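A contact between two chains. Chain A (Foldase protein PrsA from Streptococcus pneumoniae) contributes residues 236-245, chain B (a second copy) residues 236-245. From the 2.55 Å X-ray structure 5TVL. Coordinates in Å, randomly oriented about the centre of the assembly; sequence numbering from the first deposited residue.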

# COMPACT_ATOMS: atom_id res chain seq x y z
N THR A 236 -2.31 3.25 11.42
CA THR A 236 -1.34 3.22 10.31
C THR A 236 -2.00 2.97 8.95
O THR A 236 -1.44 3.36 7.92
CB THR A 236 -0.22 2.18 10.54
OG1 THR A 236 -0.80 0.92 10.88
CG2 THR A 236 0.72 2.63 11.65
N GLN A 237 -3.16 2.32 8.94
CA GLN A 237 -3.97 2.17 7.72
C GLN A 237 -4.45 3.54 7.24
O GLN A 237 -4.24 3.90 6.08
CB GLN A 237 -5.17 1.26 7.97
CG GLN A 237 -6.04 0.96 6.75
CD GLN A 237 -7.41 0.41 7.14
OE1 GLN A 237 -8.44 0.95 6.74
NE2 GLN A 237 -7.42 -0.65 7.95
N LYS A 238 -5.09 4.29 8.14
CA LYS A 238 -5.58 5.64 7.85
C LYS A 238 -4.44 6.62 7.53
O LYS A 238 -4.63 7.56 6.74
CB LYS A 238 -6.39 6.19 9.02
CG LYS A 238 -7.70 5.45 9.29
CD LYS A 238 -8.76 5.78 8.26
CE LYS A 238 -10.12 5.22 8.65
NZ LYS A 238 -10.78 6.02 9.72
N GLN A 239 -3.27 6.40 8.13
CA GLN A 239 -2.06 7.19 7.88
C GLN A 239 -1.57 7.04 6.43
O GLN A 239 -1.10 8.02 5.83
CB GLN A 239 -0.94 6.79 8.85
CG GLN A 239 0.16 7.82 9.03
CD GLN A 239 -0.14 8.82 10.14
OE1 GLN A 239 -0.77 9.85 9.91
NE2 GLN A 239 0.30 8.51 11.36
N ASN A 240 -1.68 5.83 5.88
CA ASN A 240 -1.26 5.52 4.50
C ASN A 240 -2.38 5.64 3.45
O ASN A 240 -2.15 5.37 2.27
CB ASN A 240 -0.64 4.12 4.45
CG ASN A 240 0.62 4.00 5.30
OD1 ASN A 240 1.55 4.80 5.15
ND2 ASN A 240 0.67 3.02 6.18
N ASP A 241 -3.58 6.05 3.87
CA ASP A 241 -4.69 6.33 2.95
C ASP A 241 -4.60 7.77 2.45
O ASP A 241 -4.82 8.71 3.23
CB ASP A 241 -6.05 6.09 3.61
CG ASP A 241 -6.44 4.62 3.65
OD1 ASP A 241 -5.56 3.74 3.50
OD2 ASP A 241 -7.64 4.34 3.83
N SER A 242 -4.28 7.94 1.17
CA SER A 242 -4.12 9.26 0.56
C SER A 242 -5.41 10.06 0.56
O SER A 242 -5.38 11.28 0.72
CB SER A 242 -3.59 9.13 -0.86
OG SER A 242 -3.46 10.40 -1.47
N THR A 243 -6.54 9.39 0.36
CA THR A 243 -7.86 10.03 0.37
C THR A 243 -8.17 10.63 1.75
O THR A 243 -8.71 11.73 1.83
CB THR A 243 -8.97 9.03 0.00
OG1 THR A 243 -8.65 8.39 -1.24
CG2 THR A 243 -10.32 9.74 -0.14
N PHE A 244 -7.81 9.90 2.80
CA PHE A 244 -8.02 10.34 4.18
C PHE A 244 -7.16 11.56 4.52
O PHE A 244 -7.67 12.54 5.05
CB PHE A 244 -7.75 9.21 5.17
CG PHE A 244 -8.21 9.50 6.57
CD1 PHE A 244 -9.57 9.64 6.84
CD2 PHE A 244 -7.30 9.64 7.61
CE1 PHE A 244 -10.01 9.92 8.13
CE2 PHE A 244 -7.74 9.92 8.90
CZ PHE A 244 -9.10 10.06 9.16
N VAL A 245 -5.87 11.49 4.19
CA VAL A 245 -4.92 12.58 4.47
C VAL A 245 -5.36 13.86 3.76
O VAL A 245 -5.37 14.94 4.36
CB VAL A 245 -3.47 12.20 4.04
CG1 VAL A 245 -2.52 13.39 4.15
CG2 VAL A 245 -2.94 11.05 4.89
N THR B 236 -4.05 3.47 -9.37
CA THR B 236 -3.38 2.50 -8.48
C THR B 236 -3.30 3.01 -7.03
O THR B 236 -3.42 2.22 -6.09
CB THR B 236 -1.96 2.14 -8.99
OG1 THR B 236 -2.04 1.67 -10.34
CG2 THR B 236 -1.31 1.06 -8.12
N GLN B 237 -3.11 4.32 -6.86
CA GLN B 237 -3.13 4.98 -5.55
C GLN B 237 -4.51 4.89 -4.89
O GLN B 237 -4.62 4.54 -3.72
CB GLN B 237 -2.72 6.45 -5.68
CG GLN B 237 -2.51 7.19 -4.37
CD GLN B 237 -2.38 8.69 -4.57
OE1 GLN B 237 -3.15 9.47 -4.00
NE2 GLN B 237 -1.43 9.11 -5.39
N LYS B 238 -5.56 5.22 -5.66
CA LYS B 238 -6.95 5.14 -5.17
C LYS B 238 -7.43 3.71 -4.90
O LYS B 238 -8.24 3.48 -4.01
CB LYS B 238 -7.92 5.82 -6.15
CG LYS B 238 -7.77 7.33 -6.25
CD LYS B 238 -8.32 8.03 -5.02
CE LYS B 238 -8.38 9.54 -5.22
NZ LYS B 238 -9.49 9.97 -6.12
N GLN B 239 -6.92 2.75 -5.67
CA GLN B 239 -7.27 1.33 -5.50
C GLN B 239 -6.84 0.78 -4.14
O GLN B 239 -7.52 -0.07 -3.57
CB GLN B 239 -6.64 0.48 -6.62
CG GLN B 239 -7.31 -0.86 -6.85
CD GLN B 239 -8.57 -0.75 -7.68
OE1 GLN B 239 -9.69 -0.84 -7.16
NE2 GLN B 239 -8.41 -0.52 -8.98
N ASN B 240 -5.72 1.29 -3.62
CA ASN B 240 -5.15 0.85 -2.34
C ASN B 240 -5.59 1.67 -1.11
O ASN B 240 -5.27 1.30 0.02
CB ASN B 240 -3.62 0.83 -2.43
CG ASN B 240 -3.11 -0.14 -3.50
OD1 ASN B 240 -3.48 -1.31 -3.51
ND2 ASN B 240 -2.26 0.35 -4.40
N ASP B 241 -6.30 2.78 -1.32
CA ASP B 241 -6.89 3.55 -0.21
C ASP B 241 -8.10 2.81 0.35
O ASP B 241 -9.15 2.74 -0.30
CB ASP B 241 -7.32 4.96 -0.66
CG ASP B 241 -6.15 5.87 -0.97
OD1 ASP B 241 -4.99 5.57 -0.60
OD2 ASP B 241 -6.39 6.93 -1.59
N SER B 242 -7.95 2.24 1.55
CA SER B 242 -9.03 1.55 2.25
C SER B 242 -10.24 2.47 2.47
O SER B 242 -11.37 2.07 2.25
CB SER B 242 -8.54 0.99 3.58
OG SER B 242 -9.60 0.39 4.33
N THR B 243 -9.98 3.71 2.90
CA THR B 243 -11.03 4.71 3.09
C THR B 243 -11.85 4.95 1.82
O THR B 243 -13.07 5.12 1.89
CB THR B 243 -10.43 6.05 3.57
OG1 THR B 243 -9.68 5.83 4.77
CG2 THR B 243 -11.53 7.08 3.83
N PHE B 244 -11.17 4.96 0.67
CA PHE B 244 -11.83 5.12 -0.61
C PHE B 244 -12.67 3.88 -0.94
O PHE B 244 -13.85 4.00 -1.21
CB PHE B 244 -10.81 5.39 -1.73
CG PHE B 244 -11.43 5.79 -3.04
CD1 PHE B 244 -12.19 6.95 -3.13
CD2 PHE B 244 -11.26 5.01 -4.18
CE1 PHE B 244 -12.76 7.33 -4.34
CE2 PHE B 244 -11.83 5.39 -5.38
CZ PHE B 244 -12.59 6.55 -5.46
N VAL B 245 -12.04 2.70 -0.87
CA VAL B 245 -12.73 1.43 -1.15
C VAL B 245 -13.99 1.28 -0.28
O VAL B 245 -15.06 0.98 -0.80
CB VAL B 245 -11.78 0.21 -0.96
CG1 VAL B 245 -12.55 -1.11 -0.95
CG2 VAL B 245 -10.72 0.20 -2.05

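This is a nearly symmetric, polar contact in which the carboxylates of Asp241(A) and Asp241(B) each bind the first turn of the other copy's helix. The register supports the symmetry: the CA atoms of Asp241(A) and Asp241(B) lie 4.7 Å apart, and by CA positions, Thr243(A) pairs with Phe244(B) and Phe244(A) with Thr243(B). Asp241(A) and Asp241(B) each precede a helix, starting at Ser242(A) and Ser242(B), yet their side chains make no capping bond there. They reach instead across the interface, where the free NH groups of a helical first turn offer donors to a carboxylate.

Asp241(B) OD1 accepts from Ser242(A) N at 3.0 Å (N-H...O 148°), while its OD2 accepts from Thr243(A) N at 3.1 Å (139°) and Thr243(A) OG1 at 2.7 Å. In the reverse direction, Asp241(A) OD2 takes Thr243(B) N at 2.6 Å (164°) and Thr243(B) OG1 at 2.7 Å, but the bond from Ser242(B) N to Asp241(A) OD1 is weak at 3.4 Å. These donors help offset the proximity of like charges, Asp241(A) OD1 and Asp241(B) OD1 being 4.5 Å apart.

Flanking this centre, Ser242(B) OG donates to Gln237(A) OE1 and Ser242(A) OG to Gln237(B) OE1, both at 2.7 Å; the extended t,t glutamines span the gap. The aliphatic part of the lysine adds a van der Waals contact: Lys238(A) CD lies 3.6 Å from Thr243(B) OG1, and Lys238(B) CD lies 3.8 Å from Thr243(A) OG1. The stretches together bury 478 Å².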